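Local coordinates for glutaredoxin (Chlorella sorokiniana, PDB 4I2U), which binds glutathione through a thioredoxin fold and probably reduces disulfides or glutathionylated proteins with it in cell redox homeostasis, at residues V17-K22 and S70-F75. Sequence-based numbering, arbitrary orientation.
With GSH (glutathione), chain B.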
ATOM      1  N   VAL A  17      -7.126  -0.378   0.383  1.00  6.22           N
ATOM      2  CA  VAL A  17      -5.824  -0.585   0.998  1.00  6.37           C
ATOM      3  C   VAL A  17      -4.956  -1.290  -0.013  1.00  6.52           C
ATOM      4  O   VAL A  17      -5.220  -2.447  -0.368  1.00  7.59           O
ATOM      5  CB  VAL A  17      -5.931  -1.401   2.296  1.00  6.94           C
ATOM      6  CG1 VAL A  17      -4.562  -1.587   2.890  1.00  7.59           C
ATOM      7  CG2 VAL A  17      -6.854  -0.700   3.269  1.00  8.24           C
ATOM      8  N   VAL A  18      -3.954  -0.581  -0.523  1.00  6.00           N
ATOM      9  CA  VAL A  18      -3.085  -1.106  -1.564  1.00  5.59           C
ATOM     10  C   VAL A  18      -1.632  -1.019  -1.141  1.00  5.45           C
ATOM     11  O   VAL A  18      -1.185   0.014  -0.631  1.00  6.68           O
ATOM     12  CB  VAL A  18      -3.285  -0.316  -2.884  1.00  6.18           C
ATOM     13  CG1 VAL A  18      -2.343  -0.809  -3.973  1.00  7.57           C
ATOM     14  CG2 VAL A  18      -4.730  -0.426  -3.349  1.00  7.54           C
ATOM     15  N   ILE A  19      -0.880  -2.081  -1.371  1.00  4.91           N
ATOM     16  CA  ILE A  19       0.552  -2.058  -1.135  1.00  4.89           C
ATOM     17  C   ILE A  19       1.249  -2.584  -2.382  1.00  4.83           C
ATOM     18  O   ILE A  19       1.053  -3.744  -2.776  1.00  6.37           O
ATOM     19  CB  ILE A  19       0.943  -2.818   0.151  1.00  5.75           C
ATOM     20  CG1 ILE A  19       2.455  -2.770   0.329  1.00  6.37           C
ATOM     21  CG2 ILE A  19       0.406  -4.264   0.175  1.00  8.07           C
ATOM     22  CD1 ILE A  19       2.910  -3.159   1.731  1.00  8.46           C
ATOM     23  N   PHE A  20       2.010  -1.721  -3.045  1.00  4.88           N
ATOM     24  CA  PHE A  20       2.875  -2.164  -4.137  1.00  4.97           C
ATOM     25  C   PHE A  20       4.118  -2.706  -3.472  1.00  5.42           C
ATOM     26  O   PHE A  20       4.739  -2.021  -2.657  1.00  6.00           O
ATOM     27  CB  PHE A  20       3.180  -1.001  -5.089  1.00  5.72           C
ATOM     28  CG  PHE A  20       1.954  -0.524  -5.831  1.00  4.87           C
ATOM     29  CD1 PHE A  20       1.174   0.500  -5.331  1.00  5.15           C
ATOM     30  CD2 PHE A  20       1.547  -1.136  -7.009  1.00  5.42           C
ATOM     31  CE1 PHE A  20       0.027   0.905  -5.985  1.00  6.68           C
ATOM     32  CE2 PHE A  20       0.404  -0.743  -7.668  1.00  6.80           C
ATOM     33  CZ  PHE A  20      -0.364   0.271  -7.167  1.00  6.72           C
ATOM     34  N   SER A  21       4.475  -3.933  -3.816  1.00  5.41           N
ATOM     35  CA  SER A  21       5.352  -4.766  -3.022  1.00  5.67           C
ATOM     36  C   SER A  21       6.290  -5.560  -3.911  1.00  5.71           C
ATOM     37  O   SER A  21       6.131  -5.615  -5.122  1.00  6.41           O
ATOM     38  CB  SER A  21       4.434  -5.707  -2.214  1.00  5.86           C
ATOM     39  OG  SER A  21       5.138  -6.717  -1.491  1.00  6.63           O
ATOM     40  N   LYS A  22       7.309  -6.150  -3.293  1.00  6.33           N
ATOM     41  CA  LYS A  22       8.030  -7.287  -3.867  1.00  5.81           C
ATOM     42  C   LYS A  22       8.079  -8.366  -2.815  1.00  6.09           C
ATOM     43  O   LYS A  22       8.203  -8.087  -1.621  1.00  6.82           O
ATOM     44  CB  LYS A  22       9.435  -6.902  -4.328  1.00  7.33           C
ATOM     45  CG  LYS A  22       9.385  -5.988  -5.521  1.00  6.03           C
ATOM     46  CD  LYS A  22      10.724  -5.525  -6.020  1.00  7.49           C
ATOM     47  CE  LYS A  22      10.557  -4.523  -7.147  1.00  7.41           C
ATOM     48  NZ  LYS A  22      11.856  -4.086  -7.693  1.00  8.28           N
ATOM     49  N   SER A  70      11.116   2.997  -4.637  1.00  7.20           N
ATOM     50  CA  SER A  70      11.345   1.845  -3.774  1.00  7.12           C
ATOM     51  C   SER A  70      10.036   1.190  -3.372  1.00  7.52           C
ATOM     52  O   SER A  70       8.984   1.817  -3.347  1.00  7.62           O
ATOM     53  CB  SER A  70      12.111   2.250  -2.523  1.00  7.70           C
ATOM     54  OG  SER A  70      11.383   3.139  -1.707  1.00  8.54           O
ATOM     55  N   VAL A  71      10.108  -0.088  -3.034  1.00  6.72           N
ATOM     56  CA  VAL A  71       8.978  -0.816  -2.463  1.00  6.34           C
ATOM     57  C   VAL A  71       9.171  -0.971  -0.966  1.00  6.23           C
ATOM     58  O   VAL A  71      10.285  -1.122  -0.485  1.00  6.70           O
ATOM     59  CB  VAL A  71       8.754  -2.192  -3.127  1.00  6.50           C
ATOM     60  CG1 VAL A  71       8.307  -1.983  -4.555  1.00  7.47           C
ATOM     61  CG2 VAL A  71      10.014  -3.063  -3.069  1.00  7.17           C
ATOM     62  N   PRO A  72       8.081  -0.938  -0.203  1.00  5.76           N
ATOM     63  CA  PRO A  72       6.708  -0.816  -0.696  1.00  5.51           C
ATOM     64  C   PRO A  72       6.267   0.629  -0.917  1.00  5.40           C
ATOM     65  O   PRO A  72       6.898   1.572  -0.447  1.00  5.61           O
ATOM     66  CB  PRO A  72       5.877  -1.426   0.442  1.00  5.66           C
ATOM     67  CG  PRO A  72       6.697  -1.049   1.670  1.00  5.83           C
ATOM     68  CD  PRO A  72       8.133  -1.194   1.247  1.00  6.14           C
ATOM     69  N   ARG A  73       5.150   0.784  -1.621  1.00  5.27           N
ATOM     70  CA  ARG A  73       4.436   2.052  -1.692  0.53  5.39           C
ATOM     71  C   ARG A  73       3.006   1.751  -1.305  1.00  5.09           C
ATOM     72  O   ARG A  73       2.333   0.958  -1.944  1.00  5.22           O
ATOM     73  CB  ARG A  73       4.531   2.687  -3.083  0.53  5.31           C
ATOM     74  CG  ARG A  73       5.959   2.946  -3.563  0.53  5.58           C
ATOM     75  CD  ARG A  73       6.481   4.323  -3.189  0.53  8.40           C
ATOM     76  NE  ARG A  73       7.925   4.365  -2.989  0.53  6.46           N
ATOM     77  CZ  ARG A  73       8.595   5.467  -2.683  0.53  6.48           C
ATOM     78  NH1 ARG A  73       7.963   6.638  -2.613  0.53  6.16           N
ATOM     79  NH2 ARG A  73       9.897   5.406  -2.466  0.53  6.41           N
ATOM     80  N   VAL A  74       2.568   2.345  -0.199  1.00  4.99           N
ATOM     81  CA  VAL A  74       1.287   2.018   0.430  1.00  4.96           C
ATOM     82  C   VAL A  74       0.303   3.168   0.246  1.00  5.00           C
ATOM     83  O   VAL A  74       0.651   4.347   0.440  1.00  5.45           O
ATOM     84  CB  VAL A  74       1.492   1.724   1.917  1.00  5.06           C
ATOM     85  CG1 VAL A  74       0.201   1.332   2.584  1.00  6.29           C
ATOM     86  CG2 VAL A  74       2.547   0.623   2.090  1.00  6.51           C
ATOM     87  N   PHE A  75      -0.927   2.806  -0.122  1.00  5.01           N
ATOM     88  CA  PHE A  75      -1.994   3.771  -0.382  1.00  5.30           C
ATOM     89  C   PHE A  75      -3.247   3.385   0.399  1.00  5.27           C
ATOM     90  O   PHE A  75      -3.669   2.216   0.384  1.00  6.67           O
ATOM     91  CB  PHE A  75      -2.356   3.799  -1.861  1.00  5.58           C
ATOM     92  CG  PHE A  75      -1.269   4.273  -2.762  1.00  5.53           C
ATOM     93  CD1 PHE A  75      -0.231   3.440  -3.135  1.00  5.74           C
ATOM     94  CD2 PHE A  75      -1.322   5.553  -3.283  1.00  5.66           C
ATOM     95  CE1 PHE A  75       0.740   3.883  -4.006  1.00  6.56           C
ATOM     96  CE2 PHE A  75      -0.343   5.998  -4.147  1.00  5.50           C
ATOM     97  CZ  PHE A  75       0.679   5.160  -4.522  1.00  6.06           C
TER
HETATM   98  N1  GSH B 201      13.029   2.655   4.134  1.00 12.24           N
HETATM   99  CA1 GSH B 201      12.306   2.142   2.960  1.00  8.72           C
HETATM  100  C1  GSH B 201      10.938   1.732   3.441  1.00  7.83           C
HETATM  101  O11 GSH B 201      10.680   1.882   4.651  1.00  9.30           O
HETATM  102  O12 GSH B 201      10.086   1.286   2.631  1.00  7.75           O
HETATM  103  CB1 GSH B 201      13.128   1.012   2.347  1.00  7.01           C
HETATM  104  CG1 GSH B 201      12.531   0.460   1.057  1.00  8.55           C
HETATM  105  CD1 GSH B 201      13.594  -0.166   0.171  1.00  8.76           C
HETATM  106  OE1 GSH B 201      14.691   0.369  -0.008  1.00 10.25           O
HETATM  107  N2  GSH B 201      13.271  -1.291  -0.440  1.00  7.48           N
HETATM  108  CA2 GSH B 201      14.163  -1.931  -1.412  1.00  7.95           C
HETATM  109  C2  GSH B 201      13.916  -1.451  -2.823  1.00  7.39           C
HETATM  110  O2  GSH B 201      12.887  -0.863  -3.120  1.00  7.95           O
HETATM  111  CB2 GSH B 201      14.023  -3.452  -1.337  1.00  7.85           C
HETATM  112  SG2 GSH B 201      14.679  -4.124   0.216  1.00 10.30           S
HETATM  113  N3  GSH B 201      14.883  -1.659  -3.706  1.00  7.34           N
HETATM  114  CA3 GSH B 201      14.803  -1.109  -5.037  1.00  9.66           C
HETATM  115  C3  GSH B 201      13.816  -1.799  -5.947  1.00  8.16           C
HETATM  116  O31 GSH B 201      13.308  -2.896  -5.640  1.00  8.04           O
HETATM  117  O32 GSH B 201      13.558  -1.190  -7.012  1.00 10.73           O
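Two central antiparallel strands of the thioredoxin-fold sheet pair here, and the loop residues at one end of the pair, Lys22 after the first strand and Ser70 to Pro72 before the second, belong to the glutathione pocket. Val18 and Phe75 form a hydrogen-bonded pair, Val18 N to Phe75 O at 3.0 Å and Phe75 N to Val18 O at 2.8 Å, and Phe20 and Arg73 form the next one, bonded through both backbone groups. Between them Ile19 and Val74 make a non-hydrogen-bonded pair. With CG1 anti to its backbone N (chi1 179°), Ile19 runs alongside Val74 and Pro72, its CD1 lying 3.7 Å from Pro72 CB. On the sheet face of Val18, Phe20 and Phe75, the two phenylalanine rings meet corner to corner, CE1 of Phe20 3.6 Å from CE1 of Phe75, their planes at 84°; side chains of helices 3-14 and 55-66, among them Ile12 and Leu62, pack against both.

Beyond the paired strands, the cis peptide bond before Pro72 marks the cis-proline loop of the thioredoxin fold, next to Cys28 of the CxxC sequence. Here Val71 continues the backbone pairing onto the ligand: its N donates to O2 of glutathione at 2.9 Å, and its O accepts from N2 of glutathione. The Val71 side chain points toward the other strand, CG1 against the backbone of Phe20 and Ser21, and CG2 touches the aliphatic stem of Lys22. That stem is extended and crosses Val71 at about a right angle, carrying NZ to 2.8 Å from O31 of the glycine carboxylate of glutathione; Gln59 also binds NZ. An alanine at Lys22 would probably cost that carboxylate the charged bond from NZ and remove the CG and CD contacts with Val71 CG2.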